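Local coordinates for uncharacterized protein (PDB 3RQB) that probably acts as an acyl-CoA thioesterase built on a double hot dog fold, although its function has not been established, at residues A45-K50 and A76-E81; A51-S54 and G60-L63; P136-P141 and P145-Y150. All blocks are in the same frame, centred on the assembly; numbering follows the deposited sequence. Where two conformers were deposited one is given.

Interaction 1: residues A45-K50 and A76-E81; sequences AATMLK and APFVIE
T47 gives its two branches different tasks: OG1 is hydrogen-bonded to the carbonyl oxygen of I43, one turn back on the same helix, while the methyl CG2 meets F78 and I80 on the strand. With OG1 beside the backbone N (chi1 -67°), the hydroxyl is bonded within its own helix, and the contact with the strand is made by the methyl. CG2 lies 3.7 Å from I80 CD1 and approaches the F78 ring obliquely, 3.9 Å from CZ. The ring and the threonine methyl come from opposite directions. I80 CD1 touches both helix side chains, T47 CG2 and, 4.2 Å away, the selenium of M48, which is reached through a chain bent at its second and third torsions. All four residues are buried, and the two segments together bury 147 Å² between them. The helix and strand segments cross at -48°, with axes 9.8 Å apart at closest, the arrangement of a hot dog helix wrapped by its antiparallel sheet. M98 of strand 91-100 lies against both M48 and F78, M48 continues onto T106 and A108 of strand 103-113, and A46 and L49 pack on A183 of helix 182-188.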
ATOM      1  N   ALA B  45      -3.632   0.857 -13.847  1.00 46.87           N
ATOM      2  CA  ALA B  45      -2.478   1.121 -12.996  1.00 47.34           C
ATOM      3  C   ALA B  45      -1.185   1.080 -13.799  1.00 41.08           C
ATOM      4  O   ALA B  45      -0.307   1.919 -13.598  1.00 35.37           O
ATOM      5  CB  ALA B  45      -2.430   0.132 -11.822  1.00 45.78           C
ATOM      6  N   ALA B  46      -1.070   0.098 -14.697  1.00 43.47           N
ATOM      7  CA  ALA B  46       0.060   0.012 -15.620  1.00 41.14           C
ATOM      8  C   ALA B  46       0.129   1.312 -16.409  1.00 43.40           C
ATOM      9  O   ALA B  46       1.163   1.976 -16.465  1.00 39.44           O
ATOM     10  CB  ALA B  46      -0.107  -1.168 -16.553  1.00 36.23           C
ATOM     11  N   THR B  47      -1.001   1.691 -16.991  1.00 47.98           N
ATOM     12  CA  THR B  47      -1.123   3.000 -17.618  1.00 51.49           C
ATOM     13  C   THR B  47      -0.650   4.166 -16.729  1.00 45.54           C
ATOM     14  O   THR B  47       0.107   5.009 -17.183  1.00 48.77           O
ATOM     15  CB  THR B  47      -2.562   3.255 -18.064  1.00 55.76           C
ATOM     16  OG1 THR B  47      -2.884   2.353 -19.127  1.00 56.73           O
ATOM     17  CG2 THR B  47      -2.707   4.677 -18.549  1.00 57.19           C
HETATM   18  N   MSE B  48      -1.092   4.220 -15.476  1.00 44.51           N
HETATM   19  CA  MSE B  48      -0.654   5.275 -14.561  1.00 49.25           C
HETATM   20  C   MSE B  48       0.864   5.317 -14.428  1.00 51.23           C
HETATM   21  O   MSE B  48       1.441   6.387 -14.231  1.00 50.80           O
HETATM   22  CB  MSE B  48      -1.281   5.108 -13.170  1.00 56.60           C
HETATM   23  CG  MSE B  48      -2.760   5.462 -13.106  1.00 62.61           C
HETATM   24 SE   MSE B  48      -3.129   7.259 -13.779  0.75 62.00          SE
HETATM   25  CE  MSE B  48      -3.552   8.129 -12.086  1.00 59.57           C
ATOM     26  N   LEU B  49       1.505   4.153 -14.528  1.00 49.33           N
ATOM     27  CA  LEU B  49       2.956   4.031 -14.338  1.00 46.19           C
ATOM     28  C   LEU B  49       3.800   4.461 -15.553  1.00 45.49           C
ATOM     29  O   LEU B  49       4.845   5.125 -15.407  1.00 38.30           O
ATOM     30  CB  LEU B  49       3.305   2.596 -13.941  1.00 47.31           C
ATOM     31  CG  LEU B  49       4.778   2.278 -13.676  1.00 45.05           C
ATOM     32  CD1 LEU B  49       5.305   3.066 -12.482  1.00 39.43           C
ATOM     33  CD2 LEU B  49       4.956   0.783 -13.454  1.00 43.46           C
ATOM     34  N   LYS B  50       3.345   4.077 -16.746  1.00 44.58           N
ATOM     35  CA  LYS B  50       4.031   4.449 -17.972  1.00 50.18           C
ATOM     36  C   LYS B  50       4.190   5.949 -18.022  1.00 48.59           C
ATOM     37  O   LYS B  50       5.242   6.446 -18.403  1.00 49.90           O
ATOM     38  CB  LYS B  50       3.259   3.982 -19.202  1.00 65.68           C
ATOM     39  CG  LYS B  50       3.142   2.479 -19.310  1.00 80.71           C
ATOM     40  CD  LYS B  50       4.498   1.808 -19.146  1.00 92.20           C
ATOM     41  CE  LYS B  50       5.401   2.042 -20.349  1.00 97.87           C
ATOM     42  NZ  LYS B  50       6.725   1.371 -20.169  1.00101.95           N
ATOM     43  N   ALA B  76     -13.101   5.881 -22.990  1.00 52.24           N
ATOM     44  CA  ALA B  76     -13.020   7.180 -23.599  1.00 56.74           C
ATOM     45  C   ALA B  76     -11.564   7.531 -23.672  1.00 53.16           C
ATOM     46  O   ALA B  76     -10.753   6.951 -22.953  1.00 48.39           O
ATOM     47  CB  ALA B  76     -13.788   8.217 -22.779  1.00 63.87           C
ATOM     48  N   PRO B  77     -11.218   8.468 -24.541  1.00 54.59           N
ATOM     49  CA  PRO B  77      -9.945   9.124 -24.264  1.00 53.34           C
ATOM     50  C   PRO B  77      -9.962   9.692 -22.843  1.00 52.59           C
ATOM     51  O   PRO B  77     -11.024  10.010 -22.282  1.00 47.94           O
ATOM     52  CB  PRO B  77      -9.914  10.270 -25.272  1.00 58.03           C
ATOM     53  CG  PRO B  77     -10.844   9.854 -26.361  1.00 60.15           C
ATOM     54  CD  PRO B  77     -11.916   9.045 -25.700  1.00 59.15           C
ATOM     55  N   PHE B  78      -8.766   9.779 -22.272  1.00 54.23           N
ATOM     56  CA  PHE B  78      -8.521  10.357 -20.963  1.00 49.91           C
ATOM     57  C   PHE B  78      -7.237  11.143 -21.055  1.00 53.27           C
ATOM     58  O   PHE B  78      -6.531  11.091 -22.068  1.00 49.24           O
ATOM     59  CB  PHE B  78      -8.336   9.284 -19.910  1.00 40.54           C
ATOM     60  CG  PHE B  78      -7.219   8.358 -20.215  1.00 42.27           C
ATOM     61  CD1 PHE B  78      -5.933   8.668 -19.846  1.00 43.50           C
ATOM     62  CD2 PHE B  78      -7.453   7.178 -20.900  1.00 45.65           C
ATOM     63  CE1 PHE B  78      -4.903   7.806 -20.138  1.00 44.74           C
ATOM     64  CE2 PHE B  78      -6.421   6.314 -21.202  1.00 42.87           C
ATOM     65  CZ  PHE B  78      -5.151   6.624 -20.817  1.00 42.40           C
ATOM     66  N   VAL B  79      -6.958  11.894 -19.998  1.00 55.89           N
ATOM     67  CA  VAL B  79      -5.751  12.690 -19.918  1.00 50.33           C
ATOM     68  C   VAL B  79      -5.054  12.443 -18.585  1.00 54.20           C
ATOM     69  O   VAL B  79      -5.708  12.343 -17.548  1.00 61.75           O
ATOM     70  CB  VAL B  79      -6.099  14.172 -20.068  1.00 45.50           C
ATOM     71  CG1 VAL B  79      -5.550  14.984 -18.906  1.00 49.98           C
ATOM     72  CG2 VAL B  79      -5.583  14.686 -21.386  1.00 49.55           C
ATOM     73  N   ILE B  80      -3.728  12.334 -18.606  1.00 44.36           N
ATOM     74  CA  ILE B  80      -2.984  12.145 -17.371  1.00 34.70           C
ATOM     75  C   ILE B  80      -1.980  13.244 -17.166  1.00 46.73           C
ATOM     76  O   ILE B  80      -1.201  13.553 -18.052  1.00 53.22           O
ATOM     77  CB  ILE B  80      -2.211  10.831 -17.362  1.00 32.01           C
ATOM     78  CG1 ILE B  80      -3.148   9.668 -17.697  1.00 43.27           C
ATOM     79  CG2 ILE B  80      -1.548  10.622 -15.993  1.00 21.07           C
ATOM     80  CD1 ILE B  80      -2.462   8.312 -17.769  1.00 44.27           C
ATOM     81  N   GLU B  81      -1.971  13.817 -15.975  1.00 57.58           N
ATOM     82  CA  GLU B  81      -0.994  14.838 -15.656  1.00 64.03           C
ATOM     83  C   GLU B  81      -0.015  14.290 -14.631  1.00 60.70           C
ATOM     84  O   GLU B  81      -0.360  14.131 -13.460  1.00 68.64           O
ATOM     85  CB  GLU B  81      -1.729  16.028 -15.073  1.00 81.58           C
ATOM     86  CG  GLU B  81      -0.882  17.226 -14.799  1.00 98.81           C
ATOM     87  CD  GLU B  81      -1.724  18.389 -14.342  1.00112.37           C
ATOM     88  OE1 GLU B  81      -2.398  19.006 -15.201  1.00115.24           O
ATOM     89  OE2 GLU B  81      -1.728  18.665 -13.121  1.00117.15           O
TER

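Interaction 2: residues A51-S54 and G60-L63; sequences AAMS and GQPL
The amide of Q61 is met at its oxygen end by the terminal methyl of M53, CE lying 3.5 Å from OE1. The angle at OE1 between CD and this methyl is about 137°, and the methyl stands on the NE2 side of the carbonyl, away from CG, and somewhat out of the amide plane. The pyrrolidine ring of P62 is approached at its outer corner: the selenium of M53 is 4.2 Å from CG, and CE is 4.3 Å from CD. M53 therefore spans both residues with the last two atoms of its chain. It is bent only at its third torsion (chi3 73°), which turns CE off the line of the chain and along the strand to Q61. The CB of Q61 points away from the helix, but a bend at its second torsion (chi2 -66°) brings the amide back to the methyl.

In the hot dog fold the central helix leads into a strand of the surrounding sheet, and here a short connection leads from helix 41-53 to strand 61-69. The backbones stay well apart, the nearest CA atoms, those of M53 and P62, being 7.9 Å from each other, and the side chains of M53, Q61 and P62 make the contact. R58, within the connection, gives Q61 OE1 a weak hydrogen bond from NH2, and its one guanidinium bridges M53 O, through NH1, and, weakly, G60 O, through NE. F112 of strand 103-113 is touched by A52, M53 and P62. Further along, L63 pairs by backbone hydrogen bonds with V111 and with F215 of the C-terminal half, and its side chain packs on Y243 of the second subunit.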
ATOM      1  N   ALA B  51       3.147   6.662 -17.604  1.00 50.16           N
ATOM      2  CA  ALA B  51       3.145   8.121 -17.652  1.00 51.40           C
ATOM      3  C   ALA B  51       4.416   8.676 -17.035  1.00 47.82           C
ATOM      4  O   ALA B  51       5.123   9.449 -17.673  1.00 39.26           O
ATOM      5  CB  ALA B  51       1.935   8.673 -16.925  1.00 49.58           C
ATOM      6  N   ALA B  52       4.704   8.261 -15.803  1.00 49.54           N
ATOM      7  CA  ALA B  52       5.892   8.709 -15.085  1.00 43.42           C
ATOM      8  C   ALA B  52       7.135   8.127 -15.728  1.00 44.65           C
ATOM      9  O   ALA B  52       8.155   8.810 -15.844  1.00 51.89           O
ATOM     10  CB  ALA B  52       5.826   8.307 -13.619  1.00 40.51           C
HETATM   11  N   MSE B  53       7.056   6.864 -16.136  1.00 39.87           N
HETATM   12  CA  MSE B  53       8.170   6.242 -16.851  1.00 46.48           C
HETATM   13  C   MSE B  53       8.563   7.005 -18.124  1.00 53.26           C
HETATM   14  O   MSE B  53       9.753   7.202 -18.414  1.00 54.61           O
HETATM   15  CB  MSE B  53       7.829   4.808 -17.202  1.00 41.84           C
HETATM   16  CG  MSE B  53       7.789   3.887 -16.023  1.00 42.47           C
HETATM   17 SE   MSE B  53       8.293   2.126 -16.621  0.47 79.54          SE
HETATM   18  CE  MSE B  53      10.206   2.480 -16.866  1.00 44.59           C
ATOM     19  N   SER B  54       7.552   7.432 -18.874  1.00 46.69           N
ATOM     20  CA  SER B  54       7.751   8.146 -20.128  1.00 51.93           C
ATOM     21  C   SER B  54       8.081   9.619 -19.916  1.00 59.08           C
ATOM     22  O   SER B  54       8.425  10.338 -20.860  1.00 57.57           O
ATOM     23  CB  SER B  54       6.505   8.032 -20.988  1.00 51.81           C
ATOM     24  OG  SER B  54       5.980   6.723 -20.912  1.00 61.95           O
ATOM     25  N   GLY B  60      16.156   6.872 -12.843  1.00 53.08           N
ATOM     26  CA  GLY B  60      16.092   5.597 -12.164  1.00 51.61           C
ATOM     27  C   GLY B  60      14.939   4.742 -12.655  1.00 54.55           C
ATOM     28  O   GLY B  60      14.336   4.995 -13.705  1.00 54.95           O
ATOM     29  N   GLN B  61      14.632   3.721 -11.869  1.00 57.48           N
ATOM     30  CA  GLN B  61      13.578   2.773 -12.184  1.00 54.79           C
ATOM     31  C   GLN B  61      12.542   2.711 -11.052  1.00 53.63           C
ATOM     32  O   GLN B  61      12.807   3.124  -9.917  1.00 57.42           O
ATOM     33  CB  GLN B  61      14.191   1.393 -12.451  1.00 55.10           C
ATOM     34  CG  GLN B  61      15.023   1.313 -13.729  1.00 60.35           C
ATOM     35  CD  GLN B  61      14.178   1.495 -14.988  1.00 79.21           C
ATOM     36  OE1 GLN B  61      13.171   2.206 -14.980  1.00 90.46           O
ATOM     37  NE2 GLN B  61      14.583   0.845 -16.074  1.00 80.70           N
ATOM     38  N   PRO B  62      11.344   2.216 -11.364  1.00 46.78           N
ATOM     39  CA  PRO B  62      10.235   2.159 -10.408  1.00 45.17           C
ATOM     40  C   PRO B  62      10.548   1.424  -9.111  1.00 47.92           C
ATOM     41  O   PRO B  62      11.215   0.387  -9.085  1.00 46.58           O
ATOM     42  CB  PRO B  62       9.165   1.384 -11.168  1.00 38.48           C
ATOM     43  CG  PRO B  62       9.448   1.670 -12.600  1.00 37.51           C
ATOM     44  CD  PRO B  62      10.935   1.809 -12.717  1.00 42.10           C
ATOM     45  N   LEU B  63      10.013   1.973  -8.033  1.00 49.87           N
ATOM     46  CA  LEU B  63      10.068   1.349  -6.727  1.00 46.08           C
ATOM     47  C   LEU B  63       8.664   0.964  -6.248  1.00 46.01           C
ATOM     48  O   LEU B  63       8.366  -0.214  -6.034  1.00 46.92           O
ATOM     49  CB  LEU B  63      10.749   2.292  -5.745  1.00 49.60           C
ATOM     50  CG  LEU B  63      12.217   2.434  -6.141  1.00 53.18           C
ATOM     51  CD1 LEU B  63      12.934   3.542  -5.380  1.00 46.50           C
ATOM     52  CD2 LEU B  63      12.908   1.096  -5.957  1.00 54.73           C
TER

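Interaction 3: residues P136-P141 and P145-Y150; sequences PRFVAP and PWMQWY
R137 supplies the hydrogen bond of this contact, from NH2 to the backbone oxygen of Y150, at 3.0 Å and with an N-H...O angle of 158°. The oxygen lies at the edge of the guanidinium, in its plane, but the donor stands well above the plane of the carbonyl, 41° out of it. An extended chain, with CG anti to the backbone N (chi1 177°), carries the guanidinium to the backbone of Y150; D175 is a second, long and weak ionic partner of NH2. With an alanine in place of R137, Y150 O would probably lose this side-chain donor.

Both segments lie in the connection from strand 121-122, the second ending on Y150, the first residue of strand 150-156, which belongs to the C-terminal hot dog and is outermost within this chain. F138 pairs through its backbone with V152, laying the first segment beside that strand.

The apolar contacts are made by M147. In the conformer given, its CE comes to the edge of the F138 ring, 3.7 Å from CE2, and lies 3.6 Å from A140 CB; as a second conformer was deposited, these contacts may be only partly populated.

M147 sits in the 3-10 segment 146-149. On its flanks W146 stacks on F40 and W149 on Y33, while their NE1 atoms are hydrogen-bonded to N35 OD1 and E32 O.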
ATOM      1  N   PRO B 136      -3.203 -27.235 -15.516  1.00 58.96           N
ATOM      2  CA  PRO B 136      -3.982 -26.878 -16.707  1.00 58.06           C
ATOM      3  C   PRO B 136      -4.378 -25.409 -16.697  1.00 57.77           C
ATOM      4  O   PRO B 136      -4.646 -24.842 -15.634  1.00 57.96           O
ATOM      5  CB  PRO B 136      -5.237 -27.727 -16.554  1.00 56.49           C
ATOM      6  CG  PRO B 136      -5.431 -27.799 -15.076  1.00 57.04           C
ATOM      7  CD  PRO B 136      -4.041 -27.849 -14.474  1.00 54.71           C
ATOM      8  N   ARG B 137      -4.437 -24.798 -17.871  1.00 60.07           N
ATOM      9  CA  ARG B 137      -4.912 -23.430 -17.953  1.00 55.78           C
ATOM     10  C   ARG B 137      -6.360 -23.375 -17.482  1.00 55.01           C
ATOM     11  O   ARG B 137      -7.166 -24.276 -17.746  1.00 51.11           O
ATOM     12  CB  ARG B 137      -4.795 -22.886 -19.374  1.00 54.27           C
ATOM     13  CG  ARG B 137      -5.351 -21.482 -19.533  1.00 52.47           C
ATOM     14  CD  ARG B 137      -5.306 -20.999 -20.974  1.00 52.50           C
ATOM     15  NE  ARG B 137      -5.222 -19.540 -21.052  1.00 59.24           N
ATOM     16  CZ  ARG B 137      -5.344 -18.837 -22.177  1.00 61.44           C
ATOM     17  NH1 ARG B 137      -5.568 -19.457 -23.329  1.00 63.74           N
ATOM     18  NH2 ARG B 137      -5.251 -17.511 -22.152  1.00 59.02           N
ATOM     19  N   PHE B 138      -6.681 -22.307 -16.771  1.00 57.01           N
ATOM     20  CA  PHE B 138      -8.006 -22.135 -16.210  1.00 65.49           C
ATOM     21  C   PHE B 138      -8.835 -21.208 -17.088  1.00 67.19           C
ATOM     22  O   PHE B 138      -8.439 -20.080 -17.353  1.00 63.21           O
ATOM     23  CB  PHE B 138      -7.884 -21.563 -14.799  1.00 74.17           C
ATOM     24  CG  PHE B 138      -9.077 -20.775 -14.359  1.00 77.12           C
ATOM     25  CD1 PHE B 138     -10.115 -21.389 -13.670  1.00 75.19           C
ATOM     26  CD2 PHE B 138      -9.161 -19.415 -14.627  1.00 77.01           C
ATOM     27  CE1 PHE B 138     -11.215 -20.662 -13.258  1.00 73.25           C
ATOM     28  CE2 PHE B 138     -10.258 -18.682 -14.225  1.00 76.51           C
ATOM     29  CZ  PHE B 138     -11.288 -19.306 -13.538  1.00 74.55           C
ATOM     30  N   VAL B 139      -9.981 -21.686 -17.550  1.00 77.46           N
ATOM     31  CA  VAL B 139     -10.866 -20.847 -18.354  1.00 78.99           C
ATOM     32  C   VAL B 139     -12.227 -20.676 -17.701  1.00 77.21           C
ATOM     33  O   VAL B 139     -12.994 -21.632 -17.569  1.00 79.65           O
ATOM     34  CB  VAL B 139     -11.057 -21.404 -19.768  1.00 81.95           C
ATOM     35  CG1 VAL B 139      -9.811 -21.138 -20.609  1.00 84.55           C
ATOM     36  CG2 VAL B 139     -11.396 -22.896 -19.715  1.00 81.59           C
ATOM     37  N   ALA B 140     -12.516 -19.445 -17.295  1.00 74.26           N
ATOM     38  CA  ALA B 140     -13.790 -19.119 -16.677  1.00 74.30           C
ATOM     39  C   ALA B 140     -14.935 -19.322 -17.667  1.00 75.95           C
ATOM     40  O   ALA B 140     -14.804 -19.012 -18.853  1.00 71.47           O
ATOM     41  CB  ALA B 140     -13.775 -17.690 -16.157  1.00 74.95           C
ATOM     42  N   PRO B 141     -16.063 -19.854 -17.175  1.00 79.09           N
ATOM     43  CA  PRO B 141     -17.257 -20.101 -17.988  1.00 74.03           C
ATOM     44  C   PRO B 141     -17.763 -18.811 -18.607  1.00 69.74           C
ATOM     45  O   PRO B 141     -18.062 -18.796 -19.803  1.00 74.55           O
ATOM     46  CB  PRO B 141     -18.269 -20.621 -16.967  1.00 76.56           C
ATOM     47  CG  PRO B 141     -17.762 -20.130 -15.638  1.00 77.78           C
ATOM     48  CD  PRO B 141     -16.280 -20.195 -15.761  1.00 79.30           C
ATOM     49  N   PRO B 145     -13.615  -9.574 -20.390  1.00 58.05           N
ATOM     50  CA  PRO B 145     -12.914  -9.155 -21.610  1.00 53.82           C
ATOM     51  C   PRO B 145     -11.393  -9.181 -21.445  1.00 52.19           C
ATOM     52  O   PRO B 145     -10.703  -9.734 -22.299  1.00 49.45           O
ATOM     53  CB  PRO B 145     -13.410  -7.725 -21.810  1.00 52.78           C
ATOM     54  CG  PRO B 145     -14.810  -7.745 -21.211  1.00 49.79           C
ATOM     55  CD  PRO B 145     -14.739  -8.684 -20.041  1.00 53.91           C
ATOM     56  N   TRP B 146     -10.892  -8.643 -20.337  1.00 52.64           N
ATOM     57  CA  TRP B 146      -9.455  -8.552 -20.111  1.00 48.28           C
ATOM     58  C   TRP B 146      -8.810  -9.896 -19.758  1.00 51.35           C
ATOM     59  O   TRP B 146      -7.606 -10.070 -19.934  1.00 48.93           O
ATOM     60  CB  TRP B 146      -9.156  -7.542 -19.008  1.00 42.53           C
ATOM     61  CG  TRP B 146      -9.613  -8.001 -17.673  1.00 44.84           C
ATOM     62  CD1 TRP B 146     -10.792  -7.689 -17.057  1.00 43.06           C
ATOM     63  CD2 TRP B 146      -8.909  -8.870 -16.778  1.00 45.78           C
ATOM     64  NE1 TRP B 146     -10.864  -8.307 -15.833  1.00 41.20           N
ATOM     65  CE2 TRP B 146      -9.720  -9.039 -15.634  1.00 43.91           C
ATOM     66  CE3 TRP B 146      -7.671  -9.523 -16.828  1.00 42.43           C
ATOM     67  CZ2 TRP B 146      -9.333  -9.833 -14.546  1.00 40.11           C
ATOM     68  CZ3 TRP B 146      -7.286 -10.314 -15.745  1.00 42.79           C
ATOM     69  CH2 TRP B 146      -8.116 -10.462 -14.622  1.00 40.61           C
HETATM   70  N   MSE B 147      -9.617 -10.836 -19.265  0.61 51.75           N
HETATM   71  CA  MSE B 147      -9.124 -12.169 -18.913  0.61 53.21           C
HETATM   72  C   MSE B 147      -8.478 -12.852 -20.118  0.61 52.74           C
HETATM   73  O   MSE B 147      -7.682 -13.786 -19.973  0.61 52.26           O
HETATM   74  CB  MSE B 147     -10.260 -13.068 -18.397  0.61 54.02           C
HETATM   75  CG  MSE B 147     -10.826 -12.729 -17.020  0.61 53.68           C
HETATM   76 SE   MSE B 147     -12.108 -14.084 -16.394  0.61105.20          SE
HETATM   77  CE  MSE B 147     -10.853 -15.530 -15.979  0.61 74.39           C
ATOM     78  N   GLN B 148      -8.837 -12.389 -21.309  1.00 51.86           N
ATOM     79  CA  GLN B 148      -8.386 -13.024 -22.536  1.00 54.57           C
ATOM     80  C   GLN B 148      -6.937 -12.672 -22.799  1.00 48.88           C
ATOM     81  O   GLN B 148      -6.269 -13.285 -23.634  1.00 47.63           O
ATOM     82  CB  GLN B 148      -9.239 -12.567 -23.701  1.00 59.25           C
ATOM     83  CG  GLN B 148      -8.922 -11.190 -24.201  1.00 62.03           C
ATOM     84  CD  GLN B 148      -9.723 -10.877 -25.439  1.00 75.82           C
ATOM     85  OE1 GLN B 148     -10.124 -11.783 -26.172  1.00 76.94           O
ATOM     86  NE2 GLN B 148      -9.981  -9.597 -25.674  1.00 84.52           N
ATOM     87  N   TRP B 149      -6.470 -11.675 -22.062  1.00 46.60           N
ATOM     88  CA  TRP B 149      -5.133 -11.121 -22.220  1.00 50.04           C
ATOM     89  C   TRP B 149      -4.132 -11.769 -21.274  1.00 45.68           C
ATOM     90  O   TRP B 149      -2.985 -11.320 -21.164  1.00 28.15           O
ATOM     91  CB  TRP B 149      -5.162  -9.607 -21.999  1.00 51.84           C
ATOM     92  CG  TRP B 149      -6.089  -8.913 -22.933  1.00 57.95           C
ATOM     93  CD1 TRP B 149      -7.138  -8.093 -22.607  1.00 60.05           C
ATOM     94  CD2 TRP B 149      -6.073  -9.002 -24.353  1.00 58.98           C
ATOM     95  NE1 TRP B 149      -7.766  -7.654 -23.750  1.00 55.91           N
ATOM     96  CE2 TRP B 149      -7.130  -8.197 -24.834  1.00 59.58           C
ATOM     97  CE3 TRP B 149      -5.261  -9.677 -25.270  1.00 57.54           C
ATOM     98  CZ2 TRP B 149      -7.394  -8.051 -26.195  1.00 64.45           C
ATOM     99  CZ3 TRP B 149      -5.523  -9.533 -26.616  1.00 57.83           C
ATOM    100  CH2 TRP B 149      -6.585  -8.727 -27.069  1.00 62.03           C
ATOM    101  N   TYR B 150      -4.582 -12.785 -20.549  1.00 51.04           N
ATOM    102  CA  TYR B 150      -3.704 -13.472 -19.614  1.00 54.74           C
ATOM    103  C   TYR B 150      -3.841 -14.971 -19.716  1.00 63.27           C
ATOM    104  O   TYR B 150      -4.926 -15.496 -19.991  1.00 67.28           O
ATOM    105  CB  TYR B 150      -3.938 -12.988 -18.176  1.00 48.48           C
ATOM    106  CG  TYR B 150      -3.627 -11.521 -18.042  1.00 47.44           C
ATOM    107  CD1 TYR B 150      -2.335 -11.088 -17.763  1.00 50.38           C
ATOM    108  CD2 TYR B 150      -4.611 -10.567 -18.253  1.00 44.27           C
ATOM    109  CE1 TYR B 150      -2.039  -9.739 -17.670  1.00 52.80           C
ATOM    110  CE2 TYR B 150      -4.332  -9.218 -18.162  1.00 49.04           C
ATOM    111  CZ  TYR B 150      -3.044  -8.803 -17.872  1.00 55.45           C
ATOM    112  OH  TYR B 150      -2.771  -7.451 -17.786  1.00 55.73           O
TER

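In the fold
Interactions 1 and 2 use consecutive parts of helix 41-53 against two strands of the N-terminal hot dog, with centres about 13 Å apart. They touch where I80 CG2 lies 4.1 Å from A51 CB; along the chain, interaction 2 is nested within the loop closed by interaction 1. Interaction 3 belongs to the C-terminal half and touches neither: its centre is about 24 Å from that of interaction 1 and 29 Å from that of interaction 2, with nearest atoms about 7 and 15 Å apart. Helix 182-188 is touched from both interaction 1 and interaction 3, the latter through Y150 on A187 and L188, and is thus their common neighbour.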